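Local coordinates for protein putative SAM-dependent O-methyltranferase (Podospora anserina, PDB 4YMH) that probably transfers a methyl group from S-adenosylmethionine to a hydroxyl oxygen of an acceptor molecule, and binds S-adenosylhomocysteine, at residues W56-F59 and T60-R64; W233-G236 and A237-A240; P195-N198 and G199-Q202; P101-I104 and A105-R108; V174-R177 and G178-G182. One frame throughout, in Å; residues are numbered along the deposited sequence.

Contact 1: W56-F59 and T60-R64; sequences WMIF and TARDR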
loop_
_atom_site.group_PDB
_atom_site.type_symbol
_atom_site.label_atom_id
_atom_site.label_comp_id
_atom_site.label_asym_id
_atom_site.label_seq_id
_atom_site.Cartn_x
_atom_site.Cartn_y
_atom_site.Cartn_z
ATOM N N TRP A 56 7.074 2.028 -6.678
ATOM C CA TRP A 56 5.691 2.064 -6.189
ATOM C C TRP A 56 4.850 3.108 -6.930
ATOM O O TRP A 56 3.704 2.856 -7.294
ATOM C CB TRP A 56 5.686 2.341 -4.682
ATOM C CG TRP A 56 4.368 2.754 -4.115
ATOM C CD1 TRP A 56 3.254 1.976 -3.965
ATOM C CD2 TRP A 56 4.036 4.036 -3.585
ATOM N NE1 TRP A 56 2.249 2.698 -3.370
ATOM C CE2 TRP A 56 2.700 3.968 -3.133
ATOM C CE3 TRP A 56 4.738 5.239 -3.441
ATOM C CZ2 TRP A 56 2.054 5.054 -2.554
ATOM C CZ3 TRP A 56 4.094 6.318 -2.866
ATOM C CH2 TRP A 56 2.765 6.218 -2.429
ATOM N N MET A 57 5.420 4.287 -7.155
ATOM C CA MET A 57 4.707 5.334 -7.863
ATOM C C MET A 57 4.404 4.905 -9.290
ATOM O O MET A 57 3.278 5.077 -9.766
ATOM C CB MET A 57 5.522 6.644 -7.847
ATOM C CG MET A 57 5.688 7.223 -6.450
ATOM S SD MET A 57 6.692 8.721 -6.462
ATOM C CE MET A 57 8.299 8.084 -6.748
ATOM N N ILE A 58 5.399 4.336 -9.972
ATOM C CA ILE A 58 5.195 3.912 -11.351
ATOM C C ILE A 58 4.148 2.788 -11.435
ATOM O O ILE A 58 3.262 2.813 -12.294
ATOM C CB ILE A 58 6.521 3.454 -11.993
ATOM C CG1 ILE A 58 7.482 4.657 -12.090
ATOM C CG2 ILE A 58 6.263 2.857 -13.369
ATOM C CD1 ILE A 58 8.835 4.324 -12.660
ATOM N N PHE A 59 4.259 1.813 -10.536
ATOM C CA PHE A 59 3.285 0.713 -10.479
ATOM C C PHE A 59 1.877 1.253 -10.266
ATOM O O PHE A 59 0.932 0.889 -10.980
ATOM C CB PHE A 59 3.649 -0.276 -9.364
ATOM C CG PHE A 59 2.764 -1.518 -9.318
ATOM C CD1 PHE A 59 1.505 -1.480 -8.738
ATOM C CD2 PHE A 59 3.215 -2.727 -9.848
ATOM C CE1 PHE A 59 0.702 -2.625 -8.693
ATOM C CE2 PHE A 59 2.430 -3.869 -9.790
ATOM C CZ PHE A 59 1.168 -3.818 -9.235
ATOM N N THR A 60 1.745 2.128 -9.280
ATOM C CA THR A 60 0.461 2.713 -8.922
ATOM C C THR A 60 -0.158 3.475 -10.095
ATOM O O THR A 60 -1.358 3.364 -10.358
ATOM C CB THR A 60 0.621 3.646 -7.705
ATOM O OG1 THR A 60 1.151 2.883 -6.613
ATOM C CG2 THR A 60 -0.707 4.246 -7.291
ATOM N N ALA A 61 0.662 4.249 -10.801
ATOM C CA ALA A 61 0.186 4.955 -11.989
ATOM C C ALA A 61 -0.220 4.015 -13.135
ATOM O O ALA A 61 -1.219 4.258 -13.810
ATOM C CB ALA A 61 1.248 5.927 -12.482
ATOM N N ARG A 62 0.557 2.966 -13.383
ATOM C CA ARG A 62 0.193 2.034 -14.452
ATOM C C ARG A 62 -1.091 1.292 -14.112
ATOM O O ARG A 62 -1.902 0.972 -14.984
ATOM C CB ARG A 62 1.325 1.034 -14.721
ATOM C CG ARG A 62 2.560 1.698 -15.359
ATOM C CD ARG A 62 3.397 0.726 -16.149
ATOM N NE ARG A 62 4.551 1.391 -16.752
ATOM C CZ ARG A 62 5.822 1.100 -16.483
ATOM N NH1 ARG A 62 6.123 0.123 -15.638
ATOM N NH2 ARG A 62 6.797 1.774 -17.085
ATOM N N ASP A 63 -1.262 1.013 -12.832
ATOM C CA ASP A 63 -2.417 0.265 -12.343
ATOM C C ASP A 63 -3.693 1.101 -12.407
ATOM O O ASP A 63 -4.681 0.687 -13.017
ATOM C CB ASP A 63 -2.142 -0.208 -10.908
ATOM C CG ASP A 63 -3.323 -0.926 -10.269
ATOM O OD1 ASP A 63 -4.128 -1.563 -10.977
ATOM O OD2 ASP A 63 -3.422 -0.863 -9.026
ATOM N N ARG A 64 -3.670 2.279 -11.786
ATOM C CA ARG A 64 -4.885 3.092 -11.660
ATOM C C ARG A 64 -5.219 3.860 -12.936
ATOM O O ARG A 64 -6.359 4.306 -13.124
ATOM C CB ARG A 64 -4.749 4.089 -10.503
ATOM C CG ARG A 64 -4.400 3.476 -9.151
ATOM C CD ARG A 64 -4.446 4.547 -8.058
ATOM N NE ARG A 64 -5.777 5.116 -7.900
ATOM C CZ ARG A 64 -6.652 4.688 -6.990
ATOM N NH1 ARG A 64 -6.320 3.694 -6.177
ATOM N NH2 ARG A 64 -7.851 5.237 -6.904
#

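Contact 2: W233-G236 and A237-A240; sequences WKDG and AQRA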
loop_
_atom_site.group_PDB
_atom_site.type_symbol
_atom_site.label_atom_id
_atom_site.label_comp_id
_atom_site.label_asym_id
_atom_site.label_seq_id
_atom_site.Cartn_x
_atom_site.Cartn_y
_atom_site.Cartn_z
ATOM N N TRP A 233 -12.917 9.730 -1.565
ATOM C CA TRP A 233 -14.286 10.094 -1.225
ATOM C C TRP A 233 -14.996 8.866 -0.669
ATOM O O TRP A 233 -14.836 7.763 -1.213
ATOM C CB TRP A 233 -15.060 10.597 -2.447
ATOM C CG TRP A 233 -14.542 11.837 -3.112
ATOM C CD1 TRP A 233 -13.892 11.910 -4.312
ATOM C CD2 TRP A 233 -14.673 13.186 -2.645
ATOM N NE1 TRP A 233 -13.602 13.217 -4.614
ATOM C CE2 TRP A 233 -14.065 14.021 -3.608
ATOM C CE3 TRP A 233 -15.238 13.769 -1.504
ATOM C CZ2 TRP A 233 -14.011 15.409 -3.468
ATOM C CZ3 TRP A 233 -15.178 15.158 -1.364
ATOM C CH2 TRP A 233 -14.573 15.955 -2.341
ATOM N N LYS A 234 -15.792 9.046 0.388
ATOM C CA LYS A 234 -16.765 8.018 0.777
ATOM C C LYS A 234 -17.672 7.715 -0.402
ATOM O O LYS A 234 -17.958 8.613 -1.196
ATOM C CB LYS A 234 -17.627 8.464 1.955
ATOM C CG LYS A 234 -16.930 8.526 3.287
ATOM C CD LYS A 234 -17.989 8.562 4.405
ATOM C CE LYS A 234 -17.383 9.000 5.741
ATOM N NZ LYS A 234 -16.230 8.152 6.139
ATOM N N ASP A 235 -18.142 6.469 -0.513
ATOM C CA ASP A 235 -19.029 6.102 -1.619
ATOM C C ASP A 235 -20.149 7.130 -1.796
ATOM O O ASP A 235 -20.407 7.611 -2.904
ATOM C CB ASP A 235 -19.644 4.711 -1.400
ATOM C CG ASP A 235 -18.651 3.576 -1.631
ATOM O OD1 ASP A 235 -17.597 3.815 -2.260
ATOM O OD2 ASP A 235 -18.939 2.438 -1.190
ATOM N N GLY A 236 -20.798 7.484 -0.694
ATOM C CA GLY A 236 -21.924 8.407 -0.751
ATOM C C GLY A 236 -21.568 9.870 -0.979
ATOM O O GLY A 236 -22.438 10.667 -1.336
ATOM N N ALA A 237 -20.298 10.224 -0.777
ATOM C CA ALA A 237 -19.849 11.613 -0.872
ATOM C C ALA A 237 -19.386 11.982 -2.281
ATOM O O ALA A 237 -19.123 13.157 -2.574
ATOM C CB ALA A 237 -18.720 11.873 0.131
ATOM N N GLN A 238 -19.256 10.974 -3.142
ATOM C CA GLN A 238 -18.894 11.213 -4.536
ATOM C C GLN A 238 -19.979 12.043 -5.208
ATOM O O GLN A 238 -21.173 11.846 -4.960
ATOM C CB GLN A 238 -18.682 9.892 -5.281
ATOM C CG GLN A 238 -17.539 9.060 -4.717
ATOM C CD GLN A 238 -17.428 7.687 -5.365
ATOM O OE1 GLN A 238 -18.258 7.303 -6.189
ATOM N NE2 GLN A 238 -16.405 6.941 -4.981
ATOM N N ARG A 239 -19.559 12.977 -6.055
ATOM C CA ARG A 239 -20.488 13.896 -6.693
ATOM C C ARG A 239 -20.297 13.869 -8.207
ATOM O O ARG A 239 -19.276 13.385 -8.699
ATOM C CB ARG A 239 -20.302 15.313 -6.126
ATOM C CG ARG A 239 -20.792 15.468 -4.665
ATOM C CD ARG A 239 -22.270 15.125 -4.583
ATOM N NE ARG A 239 -22.862 15.267 -3.257
ATOM C CZ ARG A 239 -23.034 14.258 -2.412
ATOM N NH1 ARG A 239 -22.632 13.039 -2.755
ATOM N NH2 ARG A 239 -23.596 14.467 -1.224
ATOM N N ALA A 240 -21.291 14.360 -8.941
ATOM C CA ALA A 240 -21.238 14.360 -10.401
ATOM C C ALA A 240 -20.654 15.670 -10.938
ATOM O O ALA A 240 -19.716 16.231 -10.362
ATOM C CB ALA A 240 -22.628 14.119 -10.982
HETATM O O HOH W 1 -20.441 5.460 -5.125
#

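Contact 3: P195-N198 and G199-Q202; sequences PYWN and GCGQ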
loop_
_atom_site.group_PDB
_atom_site.type_symbol
_atom_site.label_atom_id
_atom_site.label_comp_id
_atom_site.label_asym_id
_atom_site.label_seq_id
_atom_site.Cartn_x
_atom_site.Cartn_y
_atom_site.Cartn_z
ATOM N N PRO A 195 14.625 18.062 16.293
ATOM C CA PRO A 195 13.624 19.128 16.476
ATOM C C PRO A 195 12.738 19.381 15.256
ATOM O O PRO A 195 11.505 19.560 15.391
ATOM C CB PRO A 195 14.483 20.355 16.782
ATOM C CG PRO A 195 15.680 19.788 17.435
ATOM C CD PRO A 195 15.964 18.506 16.731
ATOM N N TYR A 196 13.352 19.382 14.075
ATOM C CA TYR A 196 12.595 19.577 12.850
ATOM C C TYR A 196 11.492 18.504 12.723
ATOM O O TYR A 196 10.301 18.807 12.523
ATOM C CB TYR A 196 13.527 19.543 11.619
ATOM C CG TYR A 196 12.761 19.478 10.325
ATOM C CD1 TYR A 196 12.223 20.625 9.755
ATOM C CD2 TYR A 196 12.535 18.261 9.689
ATOM C CE1 TYR A 196 11.492 20.559 8.580
ATOM C CE2 TYR A 196 11.807 18.186 8.529
ATOM C CZ TYR A 196 11.295 19.341 7.972
ATOM O OH TYR A 196 10.564 19.271 6.804
ATOM N N TRP A 197 11.881 17.242 12.852
ATOM C CA TRP A 197 10.901 16.177 12.640
ATOM C C TRP A 197 9.848 16.125 13.749
ATOM O O TRP A 197 8.735 15.684 13.513
ATOM C CB TRP A 197 11.591 14.814 12.489
ATOM C CG TRP A 197 12.202 14.650 11.122
ATOM C CD1 TRP A 197 13.527 14.571 10.815
ATOM C CD2 TRP A 197 11.496 14.574 9.881
ATOM N NE1 TRP A 197 13.690 14.445 9.454
ATOM C CE2 TRP A 197 12.454 14.438 8.860
ATOM C CE3 TRP A 197 10.139 14.595 9.537
ATOM C CZ2 TRP A 197 12.103 14.327 7.511
ATOM C CZ3 TRP A 197 9.789 14.484 8.203
ATOM C CH2 TRP A 197 10.772 14.356 7.203
ATOM N N ASN A 198 10.190 16.581 14.947
ATOM C CA ASN A 198 9.212 16.637 16.032
ATOM C C ASN A 198 8.143 17.674 15.721
ATOM O O ASN A 198 6.952 17.449 15.962
ATOM C CB ASN A 198 9.896 16.968 17.365
ATOM C CG ASN A 198 10.176 15.733 18.201
ATOM O OD1 ASN A 198 9.288 14.907 18.447
ATOM N ND2 ASN A 198 11.422 15.590 18.630
ATOM N N GLY A 199 8.581 18.818 15.190
ATOM C CA GLY A 199 7.641 19.822 14.717
ATOM C C GLY A 199 6.704 19.253 13.659
ATOM O O GLY A 199 5.459 19.408 13.727
ATOM N N CYS A 200 7.305 18.592 12.667
ATOM C CA CYS A 200 6.512 17.951 11.623
ATOM C C CYS A 200 5.526 16.956 12.218
ATOM O O CYS A 200 4.379 16.907 11.817
ATOM C CB CYS A 200 7.406 17.245 10.603
ATOM S SG CYS A 200 8.333 18.421 9.569
ATOM N N GLY A 201 5.975 16.172 13.187
ATOM C CA GLY A 201 5.128 15.160 13.783
ATOM C C GLY A 201 3.937 15.750 14.503
ATOM O O GLY A 201 2.848 15.205 14.430
ATOM N N GLN A 202 4.132 16.859 15.210
ATOM C CA GLN A 202 3.002 17.509 15.881
ATOM C C GLN A 202 1.963 17.977 14.859
ATOM O O GLN A 202 0.735 17.772 15.041
ATOM C CB GLN A 202 3.490 18.681 16.742
ATOM C CG GLN A 202 4.403 18.207 17.859
ATOM C CD GLN A 202 5.237 19.324 18.458
ATOM O OE1 GLN A 202 5.037 20.504 18.155
ATOM N NE2 GLN A 202 6.184 18.956 19.312
#

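Contact 4: P101-I104 and A105-R108; sequences PKMI and AASR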
loop_
_atom_site.group_PDB
_atom_site.type_symbol
_atom_site.label_atom_id
_atom_site.label_comp_id
_atom_site.label_asym_id
_atom_site.label_seq_id
_atom_site.Cartn_x
_atom_site.Cartn_y
_atom_site.Cartn_z
ATOM N N PRO A 101 12.909 28.572 -5.418
ATOM C CA PRO A 101 13.582 28.990 -6.658
ATOM C C PRO A 101 14.678 28.011 -7.089
ATOM O O PRO A 101 14.738 27.598 -8.251
ATOM C CB PRO A 101 14.183 30.345 -6.287
ATOM C CG PRO A 101 13.294 30.865 -5.212
ATOM C CD PRO A 101 12.848 29.660 -4.428
ATOM N N LYS A 102 15.531 27.643 -6.139
ATOM C CA LYS A 102 16.588 26.666 -6.366
ATOM C C LYS A 102 16.047 25.348 -6.952
ATOM O O LYS A 102 16.571 24.830 -7.962
ATOM C CB LYS A 102 17.328 26.421 -5.052
ATOM C CG LYS A 102 18.235 25.213 -5.011
ATOM C CD LYS A 102 18.911 25.100 -3.645
ATOM C CE LYS A 102 17.877 25.066 -2.518
ATOM N NZ LYS A 102 18.499 24.979 -1.158
ATOM N N MET A 103 14.980 24.826 -6.352
ATOM C CA MET A 103 14.442 23.530 -6.790
ATOM C C MET A 103 13.641 23.658 -8.081
ATOM O O MET A 103 13.603 22.732 -8.874
ATOM C CB MET A 103 13.582 22.885 -5.697
ATOM C CG MET A 103 14.356 22.551 -4.421
ATOM S SD MET A 103 16.103 22.109 -4.675
ATOM C CE MET A 103 15.970 20.536 -5.549
ATOM N N ILE A 104 13.023 24.814 -8.296
ATOM C CA ILE A 104 12.342 25.099 -9.554
ATOM C C ILE A 104 13.336 25.101 -10.731
ATOM O O ILE A 104 13.091 24.468 -11.759
ATOM C CB ILE A 104 11.608 26.457 -9.480
ATOM C CG1 ILE A 104 10.347 26.331 -8.613
ATOM C CG2 ILE A 104 11.259 26.967 -10.882
ATOM C CD1 ILE A 104 9.786 27.660 -8.177
ATOM N N ALA A 105 14.458 25.796 -10.563
ATOM C CA ALA A 105 15.508 25.804 -11.582
ATOM C C ALA A 105 16.013 24.382 -11.846
ATOM O O ALA A 105 16.092 23.938 -13.015
ATOM C CB ALA A 105 16.652 26.705 -11.165
ATOM N N ALA A 106 16.337 23.674 -10.760
ATOM C CA ALA A 106 16.766 22.276 -10.862
ATOM C C ALA A 106 15.781 21.400 -11.651
ATOM O O ALA A 106 16.172 20.641 -12.541
ATOM C CB ALA A 106 16.975 21.685 -9.464
ATOM N N SER A 107 14.505 21.500 -11.302
ATOM C CA SER A 107 13.470 20.678 -11.900
ATOM C C SER A 107 13.216 20.996 -13.359
ATOM O O SER A 107 13.067 20.075 -14.161
ATOM C CB SER A 107 12.166 20.817 -11.118
ATOM O OG SER A 107 12.282 20.171 -9.870
ATOM N N ARG A 108 13.122 22.280 -13.697
ATOM C CA ARG A 108 12.932 22.662 -15.095
ATOM C C ARG A 108 14.074 22.135 -15.955
ATOM O O ARG A 108 13.845 21.564 -17.033
ATOM C CB ARG A 108 12.814 24.177 -15.243
ATOM C CG ARG A 108 11.589 24.746 -14.552
ATOM C CD ARG A 108 11.268 26.157 -15.042
ATOM N NE ARG A 108 10.109 26.700 -14.340
ATOM C CZ ARG A 108 8.853 26.294 -14.527
ATOM N NH1 ARG A 108 8.580 25.331 -15.399
ATOM N NH2 ARG A 108 7.868 26.850 -13.836
#

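Contact 5: V174-R177 and G178-G182; sequences VFAR and GLTIG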
loop_
_atom_site.group_PDB
_atom_site.type_symbol
_atom_site.label_atom_id
_atom_site.label_comp_id
_atom_site.label_asym_id
_atom_site.label_seq_id
_atom_site.Cartn_x
_atom_site.Cartn_y
_atom_site.Cartn_z
ATOM N N VAL A 174 3.916 10.833 6.490
ATOM C CA VAL A 174 2.984 11.202 7.554
ATOM C C VAL A 174 3.476 10.775 8.951
ATOM O O VAL A 174 3.079 11.362 9.965
ATOM C CB VAL A 174 1.574 10.631 7.217
ATOM C CG1 VAL A 174 0.545 10.960 8.294
ATOM C CG2 VAL A 174 1.116 11.244 5.905
ATOM N N PHE A 175 4.358 9.781 9.013
ATOM C CA PHE A 175 4.889 9.330 10.305
ATOM C C PHE A 175 5.944 10.269 10.887
ATOM O O PHE A 175 6.249 10.186 12.072
ATOM C CB PHE A 175 5.525 7.943 10.183
ATOM C CG PHE A 175 4.530 6.809 10.108
ATOM C CD1 PHE A 175 3.182 7.012 10.377
ATOM C CD2 PHE A 175 4.958 5.536 9.785
ATOM C CE1 PHE A 175 2.282 5.952 10.323
ATOM C CE2 PHE A 175 4.056 4.473 9.718
ATOM C CZ PHE A 175 2.723 4.684 9.988
ATOM N N ALA A 176 6.540 11.100 10.036
ATOM C CA ALA A 176 7.646 11.977 10.448
ATOM C C ALA A 176 8.711 11.162 11.193
ATOM O O ALA A 176 9.100 11.497 12.318
ATOM C CB ALA A 176 7.124 13.135 11.330
ATOM N N ARG A 177 9.115 10.058 10.571
ATOM C CA ARG A 177 10.127 9.129 11.082
ATOM C C ARG A 177 9.673 8.342 12.312
ATOM O O ARG A 177 10.466 7.614 12.922
ATOM C CB ARG A 177 11.420 9.890 11.395
ATOM C CG ARG A 177 11.924 10.746 10.234
ATOM C CD ARG A 177 12.359 9.885 9.076
ATOM N NE ARG A 177 13.299 10.596 8.210
ATOM C CZ ARG A 177 12.999 11.125 7.027
ATOM N NH1 ARG A 177 11.770 11.028 6.537
ATOM N NH2 ARG A 177 13.943 11.747 6.326
ATOM N N GLY A 178 8.400 8.480 12.665
ATOM C CA GLY A 178 7.847 7.865 13.855
ATOM C C GLY A 178 7.408 8.916 14.858
ATOM O O GLY A 178 6.622 8.646 15.747
ATOM N N LEU A 179 7.883 10.146 14.690
ATOM C CA LEU A 179 7.639 11.160 15.713
ATOM C C LEU A 179 6.213 11.717 15.695
ATOM O O LEU A 179 5.771 12.330 16.684
ATOM C CB LEU A 179 8.659 12.301 15.578
ATOM C CG LEU A 179 10.132 11.884 15.719
ATOM C CD1 LEU A 179 11.041 13.130 15.773
ATOM C CD2 LEU A 179 10.353 11.012 16.945
ATOM N N THR A 180 5.479 11.483 14.607
ATOM C CA THR A 180 4.046 11.803 14.586
ATOM C C THR A 180 3.305 11.034 15.676
ATOM O O THR A 180 2.389 11.554 16.329
ATOM C CB THR A 180 3.413 11.477 13.205
ATOM O OG1 THR A 180 3.956 12.361 12.219
ATOM C CG2 THR A 180 1.901 11.639 13.248
ATOM N N ILE A 181 3.715 9.791 15.891
ATOM C CA ILE A 181 3.059 8.948 16.886
ATOM C C ILE A 181 3.459 9.380 18.311
ATOM O O ILE A 181 2.630 9.459 19.215
ATOM C CB ILE A 181 3.379 7.446 16.651
ATOM C CG1 ILE A 181 2.880 6.999 15.276
ATOM C CG2 ILE A 181 2.715 6.582 17.741
ATOM C CD1 ILE A 181 3.860 7.273 14.112
ATOM N N GLY A 182 4.729 9.692 18.510
ATOM C CA GLY A 182 5.176 10.206 19.806
ATOM C C GLY A 182 6.632 10.579 19.727
ATOM O O GLY A 182 7.363 10.035 18.901
#

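Contact 1: W56-F59 and T60-R64
T60 makes its contact one helical turn back, with W56. Its OG1 donates to W56 O at 2.6 Å, while T60 N donates to the same oxygen at 2.9 Å; the two come from opposite faces of the carbonyl plane, so one acceptor holds both backbone and side chain. With OG1 beside its own backbone N (chi1 -59°), the hydroxyl folds back along the helix and also sits over one face of the W56 indole, 3.4 Å from NE1. A valine in place of T60 would probably leave W56 O with the backbone bond alone and lose the polar atom over the indole. F59 meets the next turn mainly through its backbone: D63 N donates to F59 O, and the ring approaches D63 only obliquely, CE1 to CB at 4.3 Å. I58 runs alongside R62, and its CG2 sits over the centre of the guanidinium plane, 3.6 Å from R62 CZ. D63 OD2 forms a salt bridge with R64 NH1 of the second subunit. Helix 51-64 thus turns M57 against helix 78-86 and W56 against L170 of strand 167-171, while F59, R62 and D63 pack on the second subunit's strand 228-233.

Contact 2: W233-G236 and A237-A240
A237 and Q238 fold back on K234 through backbone hydrogen bonds. A237 N donates to K234 O at 2.9 Å, arriving well above the carbonyl plane, and Q238 N reaches the same oxygen in a weak bond of 3.3 Å. The side chain of R239 adds a second polar link. Bent at chi2 (-59°), it doubles back so that NH1 donates to G236 O at 2.8 Å and also to Q238 O at 2.9 Å. Both oxygens lie close to the guanidinium plane, so one terminal nitrogen ties the turn to the chain that leaves it. A water bridges D235 O and Q238 OE1, donating to both.

Apolar contacts are fewer and looser. The CB of W233 touches Q238 CG at 3.7 Å, and its indole meets A237 obliquely, CE3 to CB at 4.3 Å. K234 CB and A237 CB lie 4.0 Å apart.

The charged and polar ends of the first segment look back to the body of the protein. W233 NE1 donates to L163 O, K234 NZ pairs with D218 and bonds to I217 O, and D235 OD1 forms a salt bridge with R232. Directly after strand 228-233 of the Rossmann-like sheet, and away from the cofactor site, the chain thus reverses at the surface and runs on as an irregular C-terminal tail; the reversal, K234-A237 with D235 and G236 at its corners, is a type I beta turn.

Contact 3: P195-N198 and G199-Q202
C200 lays its sulfur over one face of the Y196 ring, and this is the tight part of the contact. SG is 3.8 Å from the ring centroid, 26° off the normal, and comes nearest at CZ, 3.5 Å away, so it lies toward the hydroxyl end of the ring. Y196 brings its ring there because CG is anti to the backbone N (chi1 169°), leaning along the helix toward the following turn. W197 flanks the pair: Y196 CE2 stands over the centre of the indole, and W197 CE3 touches C200 CB at 4.0 Å. W197 also packs on R177 and L179, and C200 on K147.

The other side is looser, and its P195, G199 and Q202 are exposed. G199 presents no side chain, and P195 touches the next turn through its carbonyl, which accepts from G199 N at 3.0 Å. Q202 runs back past N198, its CG 3.3 Å from N198 O, while Q202 N donates to that oxygen.

The C200 contacts with Y196 (i to i+4) and W197 (i to i+3, oblique) are Cys sulfur-aromatic contacts in the opening turns of helix 194-212, with the side chain of Y196 about 7 Å from the bound S-adenosylhomocysteine.

Contact 4: P101-I104 and A105-R108
Helical i to i+4 pairing, M103 with S107 and I104 with R108, builds this contact in the first turns of helix 101-114, the crossover helix of the beta-alpha-beta unit between strands 93-98 and 120-124. M103 O accepts from S107 N at 2.9 Å. The serine OG, turned beside its own backbone N (chi1 -71°), lies 3.0 Å from M103 O. I104 and R108 run side by side, pointing the same way. The methyl CG2 of I104 rests 3.7 Å from R108 NE, and the extended arginine chain passes close to the backbone, with CG 3.2 Å from I104 O. M103 curls over the next turn instead, bringing CE to 4.2 Å from A106 CB. The backbone bond from A105 N to P101 O is nearly straight, with an N-H...O angle of 171°.

M103 touches the bound S-adenosylhomocysteine and packs with Y75 and F42. E98, on strand 93-98, is met by both M103 and I104. Toward strand 120-124, I104 leans on E124, S107 packs on L122, and R108 NH2 forms a salt bridge with E124 and bonds to L122 O, joining the helix to that strand.

Contact 5: V174-R177 and G178-G182
T180 reaches back across the turn to V174 and F175. Its CB lies 3.3 Å from V174 O, and from there the two branches part. CG2 stays alongside the V174 carbonyl, 3.5 Å from its O. OG1, set beside the threonine's own backbone N by chi1 of -67°, donates to V174 O at 2.6 Å and touches A176 CB at 3.4 Å. The backbone N of T180 donates in turn to F175 O, an acceptor shared with G178 N; the two donors reach it from opposite faces of the carbonyl plane. An alanine at this position would keep the backbone bond but is likely to leave V174 O without its hydroxyl partner and A176 CB without its neighbour.

F175-G178 form a type I' beta turn in the loop that links strand 167-171 of the Rossmann-like sheet to helix 194-212. Its course needs G178: at the backbone angles there (phi 115°) a CB would collide with R177 O. L179 N donates to A176 O at 3.0 Å. Further round, I181 CD1 lies 3.8 Å from F175 CD1, oblique to the ring. R177 NH1 forms a salt bridge with D226, and F175, T180 and I181 pack on C20 and Y19 of the second subunit.

How the contacts relate
Along the chain the order is contact 1, 4, 5, 3 and 2. Contacts 1, 4 and 3 lie on helices 51-64, 101-114 and 194-212, contact 5 in the loop after strand 167-171 and contact 2 in the tail after strand 228-233. Only contacts 3 and 5 touch, their centres about 8 Å apart, W197 CZ2 lying 3.4 Å from R177 CZ. Contact 4 is some 26 Å from contact 3 and 37 Å from contact 2, centre to centre. It touches the bound S-adenosylhomocysteine through M103, while the side chains of M57 and Y196 come within about 5 and 7 Å. Contacts 1, 3 and 4 thus lie near the cofactor, 1 and 5 at the subunit interface, and 2 away from the annotated sites.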